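PDB 6FF6: BRIC1 from Synthetic construct, which has no known biological role but was computationally designed as an all-helical repeat protein with a novel, corrugated architecture. Local coordinates for residues D117-K120 with N121-Q124; A232-E235 with Y236-A240; I215-E218 with Q219-A222; L97-D100 with I101-F105. One frame throughout, in Å; residues are numbered along the deposited sequence.

In the fold
All four contacts lie within a few residues of sequence and sample the start, body and end of helices. Interactions 4 and 1 mark the beginning and the end of helix 99-121: the first joins an asparagine cap to partly buried leucine and isoleucine packing, the second is a surface contact where a lysine folds back against two tyrosines. Interactions 3 and 2 are partly buried turns of the successive helices 203-224 and 231-247, and they touch through Ser233, Phe234 and Ile237 against Ile215, Glu218 and Gln219. An amide-carboxylate bond characterises interaction 3, a sulfur over a ring interaction 2. Interactions 2 and 4 lie on opposite sides of the chain's centre, about 59 Å apart between centres.

Interaction 1: D117-K120 with N121-Q124; sequences DYYK and NKPQ
Lys122 folds its side chain back along the last turn of helix 99-121, against the rings of Tyr118 and Tyr119. Two bends, at chi2 (-103°) and chi3 (-124°), bring CE to 3.6 Å from CD1 of Tyr119 and leave NZ 3.6 Å from CE1 of the same ring. The lysine runs beside Tyr119 in the same direction but crosses Tyr118 at a slant, with its NZ 3.7 Å from OH of Tyr118; the ammonium group approaches both rings obliquely. Tyr118 also sets its CD2 over the centre of the Tyr119 ring, while the hydroxyl of Tyr119 is held by the backbone N of Met75. Tyr118 packs in addition on Phe126 of the second subunit. On another flank of the turn, Lys120 NZ forms a 2.8 Å salt bridge with Asp117 OD1 and a second one with Asp31, so two carboxylates anchor this charge. The backbone still gives one helical bond, from Asn121 N to Asp117 O (2.8 Å). Lys122 then adopts positive phi and Pro123 follows, an arrangement typical of a helix C-terminus where a left-handed residue turns the chain out, here into the short connection to helix 125-146.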
loop_
_atom_site.group_PDB
_atom_site.type_symbol
_atom_site.label_atom_id
_atom_site.label_comp_id
_atom_site.label_asym_id
_atom_site.label_seq_id
_atom_site.Cartn_x
_atom_site.Cartn_y
_atom_site.Cartn_z
ATOM N N ASP A 117 4.432 -12.734 -3.527
ATOM C CA ASP A 117 3.290 -12.785 -4.434
ATOM C C ASP A 117 2.170 -11.830 -4.043
ATOM O O ASP A 117 1.429 -11.379 -4.928
ATOM C CB ASP A 117 2.804 -14.227 -4.599
ATOM C CG ASP A 117 3.783 -15.088 -5.417
ATOM O OD1 ASP A 117 4.535 -14.525 -6.242
ATOM O OD2 ASP A 117 3.796 -16.322 -5.227
ATOM N N TYR A 118 2.054 -11.500 -2.716
ATOM C CA TYR A 118 1.087 -10.543 -2.224
ATOM C C TYR A 118 1.405 -9.198 -2.864
ATOM O O TYR A 118 0.562 -8.627 -3.550
ATOM C CB TYR A 118 1.139 -10.456 -0.677
ATOM C CG TYR A 118 0.400 -9.257 -0.107
ATOM C CD1 TYR A 118 -0.992 -9.183 -0.158
ATOM C CD2 TYR A 118 1.095 -8.166 0.408
ATOM C CE1 TYR A 118 -1.675 -8.060 0.311
ATOM C CE2 TYR A 118 0.419 -7.037 0.887
ATOM C CZ TYR A 118 -0.966 -6.982 0.816
ATOM O OH TYR A 118 -1.649 -5.868 1.247
ATOM N N TYR A 119 2.649 -8.743 -2.691
ATOM C CA TYR A 119 3.165 -7.488 -3.215
ATOM C C TYR A 119 3.263 -7.466 -4.701
ATOM O O TYR A 119 3.108 -6.407 -5.291
ATOM C CB TYR A 119 4.500 -7.125 -2.567
ATOM C CG TYR A 119 4.364 -6.807 -1.092
ATOM C CD1 TYR A 119 3.785 -5.616 -0.666
ATOM C CD2 TYR A 119 4.773 -7.715 -0.123
ATOM C CE1 TYR A 119 3.640 -5.325 0.690
ATOM C CE2 TYR A 119 4.616 -7.444 1.240
ATOM C CZ TYR A 119 4.063 -6.239 1.642
ATOM O OH TYR A 119 3.943 -5.934 2.975
ATOM N N LYS A 120 3.508 -8.615 -5.322
ATOM C CA LYS A 120 3.583 -8.758 -6.785
ATOM C C LYS A 120 2.173 -8.558 -7.320
ATOM O O LYS A 120 1.988 -7.819 -8.288
ATOM C CB LYS A 120 4.080 -10.165 -7.129
ATOM C CG LYS A 120 4.335 -10.466 -8.578
ATOM C CD LYS A 120 4.658 -11.956 -8.753
ATOM C CE LYS A 120 5.958 -12.353 -8.091
ATOM N NZ LYS A 120 6.243 -13.788 -8.292
ATOM N N ASN A 121 1.176 -9.190 -6.664
ATOM C CA ASN A 121 -0.216 -9.056 -7.063
ATOM C C ASN A 121 -0.745 -7.649 -6.726
ATOM O O ASN A 121 -0.513 -6.729 -7.511
ATOM C CB ASN A 121 -1.084 -10.183 -6.485
ATOM C CG ASN A 121 -1.919 -10.875 -7.538
ATOM O OD1 ASN A 121 -1.395 -11.497 -8.482
ATOM N ND2 ASN A 121 -3.238 -10.780 -7.392
ATOM N N LYS A 122 -1.451 -7.479 -5.593
ATOM C CA LYS A 122 -2.015 -6.199 -5.107
ATOM C C LYS A 122 -3.157 -5.499 -5.999
ATOM O O LYS A 122 -3.619 -4.437 -5.556
ATOM C CB LYS A 122 -0.883 -5.165 -4.819
ATOM C CG LYS A 122 0.029 -5.491 -3.625
ATOM C CD LYS A 122 -0.292 -4.655 -2.391
ATOM C CE LYS A 122 0.902 -3.880 -1.874
ATOM N NZ LYS A 122 0.763 -3.538 -0.424
ATOM N N PRO A 123 -3.683 -6.014 -7.161
ATOM C CA PRO A 123 -4.672 -5.241 -7.908
ATOM C C PRO A 123 -6.135 -5.333 -7.438
ATOM O O PRO A 123 -6.433 -5.683 -6.274
ATOM C CB PRO A 123 -4.511 -5.803 -9.338
ATOM C CG PRO A 123 -3.368 -6.720 -9.317
ATOM C CD PRO A 123 -3.377 -7.229 -7.931
ATOM N N GLN A 124 -7.037 -5.002 -8.420
ATOM C CA GLN A 124 -8.508 -4.963 -8.514
ATOM C C GLN A 124 -9.092 -3.738 -7.887
ATOM O O GLN A 124 -9.590 -2.892 -8.620
ATOM C CB GLN A 124 -9.230 -6.236 -8.033
ATOM C CG GLN A 124 -9.660 -7.176 -9.179
ATOM C CD GLN A 124 -10.183 -6.487 -10.437
ATOM O OE1 GLN A 124 -9.623 -6.643 -11.543
ATOM N NE2 GLN A 124 -11.265 -5.716 -10.298
#

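Interaction 2: A232-E235 with Y236-A240; sequences ASFE and YICNA
Phe234 presents one face of its ring to the sulfur of Cys238, one helical turn further on. SG lies 3.8 Å from the centroid of the Phe234 ring, 25° off the ring normal and shifted toward the rim, where CE1 of Phe234 is the closest ring atom at 3.5 Å. This sulfur-aromatic contact depends on two different first torsions: Phe234 puts CG anti to its own nitrogen (chi1 175°), whereas Cys238 holds SG beside the backbone N (chi1 -67°), which tilts the sulfur outward and back toward the preceding turn, onto the ring. The same torsion leaves SG 3.2 Å from the carbonyl oxygen of Phe234. Both residues belong to helix 231-247, the last of this all-helical chain, and their side chains lie against helix 178-196, Phe234 on Ile179, Glu182 and Thr183, and Cys238 on Leu186. Regular i to i+4 backbone bonds run through the turn; that from Ile237 N to Ser233 O, 2.9 Å long, is nearly straight. Ile237 leans its CG2 methyl against the same Ser233 oxygen at 3.4 Å and continues outward to Thr212 of helix 203-224. Ser233 packs on Ile215 and Glu218 of that helix, and its OG is hydrogen-bonded to Asp230. Tyr236 swings its ring away from the preceding turn, and its hydroxyl reaches Glu211 on helix 203-224.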
loop_
_atom_site.group_PDB
_atom_site.type_symbol
_atom_site.label_atom_id
_atom_site.label_comp_id
_atom_site.label_asym_id
_atom_site.label_seq_id
_atom_site.Cartn_x
_atom_site.Cartn_y
_atom_site.Cartn_z
ATOM N N ALA A 232 -4.922 1.204 -34.524
ATOM C CA ALA A 232 -5.167 2.185 -35.586
ATOM C C ALA A 232 -5.272 3.607 -35.036
ATOM O O ALA A 232 -4.639 4.504 -35.570
ATOM C CB ALA A 232 -6.408 1.810 -36.370
ATOM N N SER A 233 -6.020 3.795 -33.954
ATOM C CA SER A 233 -6.179 5.081 -33.266
ATOM C C SER A 233 -4.870 5.526 -32.651
ATOM O O SER A 233 -4.569 6.719 -32.690
ATOM C CB SER A 233 -7.219 4.980 -32.154
ATOM O OG SER A 233 -8.535 5.060 -32.664
ATOM N N PHE A 234 -4.102 4.571 -32.084
ATOM C CA PHE A 234 -2.826 4.834 -31.448
ATOM C C PHE A 234 -1.848 5.408 -32.443
ATOM O O PHE A 234 -1.252 6.449 -32.160
ATOM C CB PHE A 234 -2.255 3.561 -30.822
ATOM C CG PHE A 234 -0.859 3.726 -30.251
ATOM C CD1 PHE A 234 -0.642 4.487 -29.102
ATOM C CD2 PHE A 234 0.235 3.110 -30.852
ATOM C CE1 PHE A 234 0.640 4.603 -28.553
ATOM C CE2 PHE A 234 1.514 3.230 -30.302
ATOM C CZ PHE A 234 1.708 3.982 -29.161
ATOM N N GLU A 235 -1.704 4.752 -33.614
ATOM C CA GLU A 235 -0.810 5.201 -34.664
ATOM C C GLU A 235 -1.255 6.557 -35.229
ATOM O O GLU A 235 -0.428 7.446 -35.474
ATOM C CB GLU A 235 -0.713 4.141 -35.764
ATOM C CG GLU A 235 -0.026 2.852 -35.328
ATOM C CD GLU A 235 0.512 1.966 -36.436
ATOM O OE1 GLU A 235 0.555 2.412 -37.609
ATOM O OE2 GLU A 235 0.916 0.823 -36.123
ATOM N N TYR A 236 -2.572 6.718 -35.416
ATOM C CA TYR A 236 -3.150 7.949 -35.931
ATOM C C TYR A 236 -2.812 9.129 -34.994
ATOM O O TYR A 236 -2.224 10.113 -35.453
ATOM C CB TYR A 236 -4.680 7.788 -36.133
ATOM C CG TYR A 236 -5.434 9.096 -36.253
ATOM C CD1 TYR A 236 -5.441 9.818 -37.446
ATOM C CD2 TYR A 236 -6.105 9.637 -35.160
ATOM C CE1 TYR A 236 -6.091 11.050 -37.543
ATOM C CE2 TYR A 236 -6.750 10.867 -35.243
ATOM C CZ TYR A 236 -6.747 11.567 -36.437
ATOM O OH TYR A 236 -7.400 12.776 -36.495
ATOM N N ILE A 237 -3.141 9.004 -33.687
ATOM C CA ILE A 237 -2.919 10.078 -32.728
ATOM C C ILE A 237 -1.437 10.349 -32.477
ATOM O O ILE A 237 -1.067 11.504 -32.285
ATOM C CB ILE A 237 -3.725 9.882 -31.412
ATOM C CG1 ILE A 237 -4.016 11.229 -30.745
ATOM C CG2 ILE A 237 -3.105 8.875 -30.453
ATOM C CD1 ILE A 237 -5.034 12.095 -31.526
ATOM N N CYS A 238 -0.597 9.320 -32.496
ATOM C CA CYS A 238 0.819 9.539 -32.284
ATOM C C CYS A 238 1.456 10.240 -33.474
ATOM O O CYS A 238 2.305 11.109 -33.264
ATOM C CB CYS A 238 1.530 8.247 -31.915
ATOM S SG CYS A 238 1.039 7.581 -30.297
ATOM N N ASN A 239 0.987 9.952 -34.710
ATOM C CA ASN A 239 1.479 10.686 -35.878
ATOM C C ASN A 239 1.040 12.157 -35.757
ATOM O O ASN A 239 1.855 13.045 -35.954
ATOM C CB ASN A 239 0.938 10.110 -37.206
ATOM C CG ASN A 239 1.472 8.778 -37.659
ATOM O OD1 ASN A 239 2.566 8.331 -37.292
ATOM N ND2 ASN A 239 0.691 8.125 -38.509
ATOM N N ALA A 240 -0.240 12.397 -35.430
ATOM C CA ALA A 240 -0.808 13.723 -35.266
ATOM C C ALA A 240 -0.109 14.525 -34.164
ATOM O O ALA A 240 0.135 15.710 -34.376
ATOM C CB ALA A 240 -2.295 13.620 -34.985
#

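Interaction 3: I215-E218 with Q219-A222; sequences IMQE and QLDA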
loop_
_atom_site.group_PDB
_atom_site.type_symbol
_atom_site.label_atom_id
_atom_site.label_comp_id
_atom_site.label_asym_id
_atom_site.label_seq_id
_atom_site.Cartn_x
_atom_site.Cartn_y
_atom_site.Cartn_z
ATOM N N ILE A 215 -9.404 9.534 -27.493
ATOM C CA ILE A 215 -8.598 8.340 -27.755
ATOM C C ILE A 215 -8.123 7.745 -26.421
ATOM O O ILE A 215 -8.172 6.522 -26.249
ATOM C CB ILE A 215 -7.390 8.649 -28.695
ATOM C CG1 ILE A 215 -7.815 9.147 -30.109
ATOM C CG2 ILE A 215 -6.422 7.460 -28.787
ATOM C CD1 ILE A 215 -8.711 8.245 -30.958
ATOM N N MET A 216 -7.644 8.600 -25.500
ATOM C CA MET A 216 -7.161 8.177 -24.183
ATOM C C MET A 216 -8.277 7.523 -23.355
ATOM O O MET A 216 -8.019 6.539 -22.663
ATOM C CB MET A 216 -6.520 9.345 -23.431
ATOM C CG MET A 216 -5.223 9.825 -24.065
ATOM S SD MET A 216 -4.394 11.242 -23.270
ATOM C CE MET A 216 -5.675 12.297 -22.969
ATOM N N GLN A 217 -9.516 8.017 -23.489
ATOM C CA GLN A 217 -10.701 7.455 -22.840
ATOM C C GLN A 217 -11.002 6.057 -23.393
ATOM O O GLN A 217 -11.283 5.140 -22.633
ATOM C CB GLN A 217 -11.920 8.362 -23.046
ATOM C CG GLN A 217 -13.129 7.928 -22.201
ATOM C CD GLN A 217 -12.876 7.979 -20.698
ATOM O OE1 GLN A 217 -12.575 9.037 -20.132
ATOM N NE2 GLN A 217 -12.996 6.838 -20.024
ATOM N N GLU A 218 -10.918 5.896 -24.724
ATOM C CA GLU A 218 -11.115 4.599 -25.394
ATOM C C GLU A 218 -10.014 3.626 -24.965
ATOM O O GLU A 218 -10.299 2.434 -24.769
ATOM C CB GLU A 218 -11.093 4.756 -26.909
ATOM C CG GLU A 218 -12.263 5.528 -27.494
ATOM C CD GLU A 218 -12.165 5.804 -28.987
ATOM O OE1 GLU A 218 -11.134 5.439 -29.604
ATOM O OE2 GLU A 218 -13.124 6.393 -29.540
ATOM N N GLN A 219 -8.754 4.138 -24.816
ATOM C CA GLN A 219 -7.607 3.326 -24.377
ATOM C C GLN A 219 -7.874 2.873 -22.952
ATOM O O GLN A 219 -7.790 1.687 -22.681
ATOM C CB GLN A 219 -6.276 4.102 -24.477
ATOM C CG GLN A 219 -5.743 4.256 -25.897
ATOM C CD GLN A 219 -4.657 5.293 -25.985
ATOM O OE1 GLN A 219 -4.304 5.945 -25.009
ATOM N NE2 GLN A 219 -4.115 5.498 -27.154
ATOM N N LEU A 220 -8.306 3.802 -22.083
ATOM C CA LEU A 220 -8.693 3.513 -20.699
ATOM C C LEU A 220 -9.831 2.458 -20.627
ATOM O O LEU A 220 -9.686 1.442 -19.943
ATOM C CB LEU A 220 -9.081 4.809 -20.002
ATOM C CG LEU A 220 -9.285 4.698 -18.505
ATOM C CD1 LEU A 220 -7.939 4.413 -17.791
ATOM C CD2 LEU A 220 -10.116 5.894 -17.941
ATOM N N ASP A 221 -10.894 2.657 -21.419
ATOM C CA ASP A 221 -12.037 1.753 -21.546
ATOM C C ASP A 221 -11.668 0.345 -22.021
ATOM O O ASP A 221 -12.206 -0.639 -21.501
ATOM C CB ASP A 221 -13.121 2.372 -22.437
ATOM C CG ASP A 221 -13.826 3.588 -21.829
ATOM O OD1 ASP A 221 -13.612 3.872 -20.615
ATOM O OD2 ASP A 221 -14.570 4.270 -22.566
ATOM N N ALA A 222 -10.757 0.239 -22.999
ATOM C CA ALA A 222 -10.290 -1.056 -23.484
ATOM C C ALA A 222 -9.660 -1.801 -22.317
ATOM O O ALA A 222 -10.087 -2.917 -22.025
ATOM C CB ALA A 222 -9.277 -0.874 -24.593
#
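The amide nitrogen of Gln217, NE2, is gripped by two carboxylates: Asp221 OD1, 3.1 Å away one turn along the helix, and Asp135 OD1 on helix 125-146. Toward Asp221 the bond is fairly straight, 153° at the hydrogen, and the acceptor lies within the plane of the Gln217 amide. The carboxylate, however, is approached from above its own plane, and the two flat groups stand 47° apart. A bend at chi2 (62°) turns the Gln217 amide toward the following turn, while Asp221 keeps CG beside its own nitrogen and so lies back over the carbonyl of Gln217. That carbonyl oxygen in turn accepts Asp221 N at 2.8 Å, so the two residues are tied through both backbone and side chain. Two acidic groups near one amide nitrogen would probably polarise its N-H bonds. Leu220 adds an apolar flank, its CD2 being 3.7 Å from Gln217 NE2, and packs on Phe130 and Phe131. On another side of the helix, the extended chain of buried Gln219 crosses Ile215, whose CG2 methyl approaches Gln219 NE2 to 3.4 Å. That nitrogen is hydrogen-bonded to Thr183 of helix 178-196, which secures the outer end of the amide. Met216 faces the same neighbouring helix, and Ile215 touches helix 231-247. The i to i+4 glutamine-aspartate bridge thus lies on the side of helix 203-224 that meets helix 125-146, while other side chains of the same two turns pack on helices 178-196 and 231-247, consistent with the helical-bundle character of Hpt domains.

Interaction 4: L97-D100 with I101-F105; sequences LNTD and IINLF
Asn98 caps the start of helix 99-121 by turning OD1 onto the backbone N of Ile101, a 2.9 Å hydrogen bond of 164° met nearly along the C=O axis. Its CG takes the crowded position between the backbone N and the carbonyl carbon (chi1 60°), which folds the amide back over the first turn. The carbonyl of Asn98 accepts as well, from Ile102 N at 3.1 Å, and Thr99 O and Asp100 O continue the series to Asn103 N and Leu104 N. Apolar contacts form a second group. Leu97, just ahead of the cap, crosses Ile102 at about a right angle, with CD2 of Leu97 3.8 Å from CD1 of Ile102; this pairing around the N-cap is a hydrophobic staple. The other methyl, Leu97 CD1, meets CG2 of Ile101 at 3.9 Å and the edge of the Phe105 ring at CE2, 3.7 Å away and in the ring plane. Ile101 also lays its CD1 methyl against the Asn98 amide, 3.5 Å from ND2. Around this helix start, Leu97 and Phe105 settle on helix 74-92, Ile102 packs against Leu44 and Pro46 of a loop, and Leu104 reaches Gln143 of the second subunit.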
loop_
_atom_site.group_PDB
_atom_site.type_symbol
_atom_site.label_atom_id
_atom_site.label_comp_id
_atom_site.label_asym_id
_atom_site.label_seq_id
_atom_site.Cartn_x
_atom_site.Cartn_y
_atom_site.Cartn_z
ATOM N N LEU A 97 20.046 -28.654 13.924
ATOM C CA LEU A 97 19.172 -28.989 12.799
ATOM C C LEU A 97 18.588 -30.394 12.946
ATOM O O LEU A 97 19.181 -31.256 13.606
ATOM C CB LEU A 97 19.960 -28.886 11.482
ATOM C CG LEU A 97 19.338 -28.039 10.371
ATOM C CD1 LEU A 97 19.336 -26.546 10.729
ATOM C CD2 LEU A 97 20.075 -28.250 9.063
ATOM N N ASN A 98 17.426 -30.618 12.336
ATOM C CA ASN A 98 16.728 -31.903 12.279
ATOM C C ASN A 98 15.659 -31.775 11.207
ATOM O O ASN A 98 15.501 -30.686 10.649
ATOM C CB ASN A 98 16.146 -32.337 13.644
ATOM C CG ASN A 98 15.131 -31.399 14.246
ATOM O OD1 ASN A 98 14.262 -30.843 13.562
ATOM N ND2 ASN A 98 15.212 -31.207 15.557
ATOM N N THR A 99 14.918 -32.854 10.919
ATOM C CA THR A 99 13.878 -32.848 9.881
ATOM C C THR A 99 12.802 -31.789 10.132
ATOM O O THR A 99 12.446 -31.068 9.200
ATOM C CB THR A 99 13.294 -34.259 9.683
ATOM O OG1 THR A 99 14.348 -35.138 9.259
ATOM C CG2 THR A 99 12.141 -34.298 8.654
ATOM N N ASP A 100 12.309 -31.683 11.384
ATOM C CA ASP A 100 11.263 -30.727 11.780
ATOM C C ASP A 100 11.686 -29.280 11.477
ATOM O O ASP A 100 10.902 -28.521 10.910
ATOM C CB ASP A 100 10.885 -30.858 13.286
ATOM C CG ASP A 100 10.741 -32.260 13.886
ATOM O OD1 ASP A 100 11.751 -33.017 13.909
ATOM O OD2 ASP A 100 9.649 -32.571 14.409
ATOM N N ILE A 101 12.925 -28.919 11.857
ATOM C CA ILE A 101 13.508 -27.593 11.671
ATOM C C ILE A 101 13.646 -27.276 10.216
ATOM O O ILE A 101 13.274 -26.181 9.801
ATOM C CB ILE A 101 14.816 -27.456 12.476
ATOM C CG1 ILE A 101 14.449 -27.316 13.964
ATOM C CG2 ILE A 101 15.649 -26.264 12.011
ATOM C CD1 ILE A 101 15.478 -27.746 14.933
ATOM N N ILE A 102 14.084 -28.257 9.426
ATOM C CA ILE A 102 14.190 -28.098 7.980
ATOM C C ILE A 102 12.791 -27.858 7.360
ATOM O O ILE A 102 12.655 -27.007 6.478
ATOM C CB ILE A 102 14.996 -29.264 7.342
ATOM C CG1 ILE A 102 16.482 -29.185 7.810
ATOM C CG2 ILE A 102 14.929 -29.205 5.815
ATOM C CD1 ILE A 102 17.369 -30.404 7.561
ATOM N N ASN A 103 11.755 -28.543 7.868
ATOM C CA ASN A 103 10.387 -28.340 7.392
ATOM C C ASN A 103 9.906 -26.941 7.715
ATOM O O ASN A 103 9.194 -26.341 6.896
ATOM C CB ASN A 103 9.434 -29.364 7.976
ATOM C CG ASN A 103 9.589 -30.734 7.390
ATOM O OD1 ASN A 103 10.021 -30.904 6.240
ATOM N ND2 ASN A 103 9.223 -31.744 8.169
ATOM N N LEU A 104 10.305 -26.409 8.893
ATOM C CA LEU A 104 9.979 -25.047 9.311
ATOM C C LEU A 104 10.629 -24.044 8.341
ATOM O O LEU A 104 9.978 -23.079 7.938
ATOM C CB LEU A 104 10.508 -24.790 10.718
ATOM C CG LEU A 104 9.521 -24.352 11.746
ATOM C CD1 LEU A 104 10.122 -24.501 13.117
ATOM C CD2 LEU A 104 9.085 -22.913 11.517
ATOM N N PHE A 105 11.898 -24.300 7.945
ATOM C CA PHE A 105 12.647 -23.499 6.991
ATOM C C PHE A 105 11.943 -23.498 5.664
ATOM O O PHE A 105 11.871 -22.459 5.011
ATOM C CB PHE A 105 14.075 -24.031 6.834
ATOM C CG PHE A 105 15.074 -23.591 7.878
ATOM C CD1 PHE A 105 15.109 -22.279 8.327
ATOM C CD2 PHE A 105 16.014 -24.476 8.382
ATOM C CE1 PHE A 105 16.062 -21.872 9.267
ATOM C CE2 PHE A 105 16.951 -24.066 9.341
ATOM C CZ PHE A 105 16.941 -22.779 9.806
#